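Side-chain contact in RNA polymerase II-associated protein 3 (Homo sapiens, PDB 6FM8), which probably serves as a flexible scaffold that couples the chaperone HSP90 to the R2TP co-chaperone complex: residues D25-I28 and K32-L35. Sequence-based numbering, arbitrary orientation.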
loop_
_atom_site.group_PDB
_atom_site.type_symbol
_atom_site.label_atom_id
_atom_site.label_comp_id
_atom_site.label_asym_id
_atom_site.label_seq_id
_atom_site.Cartn_x
_atom_site.Cartn_y
_atom_site.Cartn_z
ATOM N N ASP A 25 8.160 -6.972 -1.487
ATOM C CA ASP A 25 9.055 -8.125 -1.329
ATOM C C ASP A 25 8.303 -9.425 -1.577
ATOM O O ASP A 25 8.800 -10.293 -2.303
ATOM C CB ASP A 25 9.668 -8.151 0.080
ATOM C CG ASP A 25 10.834 -7.218 0.281
ATOM O OD1 ASP A 25 11.206 -6.511 -0.682
ATOM O OD2 ASP A 25 11.340 -7.149 1.420
ATOM N N PHE A 26 7.085 -9.541 -0.998
ATOM C CA PHE A 26 6.220 -10.719 -1.158
ATOM C C PHE A 26 5.783 -10.841 -2.639
ATOM O O PHE A 26 5.772 -11.953 -3.189
ATOM C CB PHE A 26 4.997 -10.598 -0.226
ATOM C CG PHE A 26 4.085 -11.803 -0.209
ATOM C CD1 PHE A 26 4.310 -12.852 0.679
ATOM C CD2 PHE A 26 2.974 -11.864 -1.034
ATOM C CE1 PHE A 26 3.447 -13.947 0.724
ATOM C CE2 PHE A 26 2.119 -12.975 -1.005
ATOM C CZ PHE A 26 2.357 -14.004 -0.122
ATOM N N TYR A 27 5.484 -9.694 -3.285
ATOM C CA TYR A 27 5.088 -9.618 -4.703
ATOM C C TYR A 27 6.162 -10.256 -5.582
ATOM O O TYR A 27 5.850 -11.169 -6.338
ATOM C CB TYR A 27 4.838 -8.168 -5.121
ATOM C CG TYR A 27 4.362 -7.965 -6.546
ATOM C CD1 TYR A 27 3.114 -8.424 -6.959
ATOM C CD2 TYR A 27 5.129 -7.248 -7.458
ATOM C CE1 TYR A 27 2.658 -8.209 -8.261
ATOM C CE2 TYR A 27 4.678 -7.012 -8.761
ATOM C CZ TYR A 27 3.438 -7.487 -9.154
ATOM O OH TYR A 27 3.004 -7.280 -10.447
ATOM N N ILE A 28 7.429 -9.854 -5.400
ATOM C CA ILE A 28 8.563 -10.407 -6.150
ATOM C C ILE A 28 8.743 -11.902 -5.811
ATOM O O ILE A 28 8.865 -12.725 -6.723
ATOM C CB ILE A 28 9.849 -9.572 -5.845
ATOM C CG1 ILE A 28 9.680 -8.058 -6.237
ATOM C CG2 ILE A 28 11.129 -10.201 -6.465
ATOM C CD1 ILE A 28 9.266 -7.729 -7.673
ATOM N N LYS A 32 4.865 -12.453 -8.637
ATOM C CA LYS A 32 3.988 -11.334 -8.948
ATOM C C LYS A 32 2.511 -11.727 -9.108
ATOM O O LYS A 32 1.949 -11.556 -10.188
ATOM C CB LYS A 32 4.515 -10.599 -10.200
ATOM C CG LYS A 32 5.928 -10.076 -9.989
ATOM C CD LYS A 32 6.523 -9.373 -11.203
ATOM C CE LYS A 32 7.964 -9.039 -10.884
ATOM N NZ LYS A 32 8.663 -8.344 -11.988
ATOM N N PRO A 33 1.855 -12.166 -8.008
ATOM C CA PRO A 33 0.425 -12.505 -8.100
ATOM C C PRO A 33 -0.413 -11.260 -8.276
ATOM O O PRO A 33 -0.096 -10.233 -7.679
ATOM C CB PRO A 33 0.108 -13.196 -6.760
ATOM C CG PRO A 33 1.366 -13.237 -5.997
ATOM C CD PRO A 33 2.381 -12.367 -6.642
ATOM N N LEU A 34 -1.489 -11.343 -9.092
ATOM C CA LEU A 34 -2.397 -10.202 -9.316
ATOM C C LEU A 34 -2.990 -9.685 -8.007
ATOM O O LEU A 34 -3.174 -8.478 -7.870
ATOM C CB LEU A 34 -3.528 -10.575 -10.298
ATOM C CG LEU A 34 -4.587 -9.527 -10.604
ATOM C CD1 LEU A 34 -4.008 -8.312 -11.363
ATOM C CD2 LEU A 34 -5.730 -10.140 -11.399
ATOM N N LEU A 35 -3.283 -10.581 -7.048
ATOM C CA LEU A 35 -3.831 -10.171 -5.753
ATOM C C LEU A 35 -2.919 -9.129 -5.080
ATOM O O LEU A 35 -3.408 -8.111 -4.595
ATOM C CB LEU A 35 -4.010 -11.400 -4.825
ATOM C CG LEU A 35 -4.455 -11.104 -3.379
ATOM C CD1 LEU A 35 -5.845 -10.510 -3.342
ATOM C CD2 LEU A 35 -4.365 -12.354 -2.498
#
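Lys32 N donates to Tyr27 O over 2.8 Å, a bond bent to 144° at the hydrogen, and so ties the outgoing chain back to the last turn of helix 13-29, which it has just left. Lys32 adopts a left-handed backbone conformation, consistent with the sharp change of direction between the two helices. With CG anti to the backbone N (chi1 -177°), the Tyr27 side chain brings its ring against Lys32, whose CB sits over one face, displaced toward the rim and 3.8 Å from the ring centroid, a CH-pi contact; Lys32 CG continues across to within 3.5 Å of Tyr27 CE2. Beyond CG the lysine runs extended, bringing CE to 3.7 Å from Ile28 CD1. At the ring's edge, in its plane, Pro33 O stands 3.5 Å from Tyr27 CE1, while Pro33 CD packs near Tyr27 CD1. Were Tyr27 cut back to an alanine, the lysine methylenes would probably lose the ring they rest on, and a gap would open between the turn and the second helix. The whole exemplifies a helical hairpin whose connecting turn packs on an aromatic ring: Pro33 occupies the N-cap position of helix 34-48, and Tyr27, near the end of helix 13-29, also touches Ile36, Phe37 and Leu40 of that second helix.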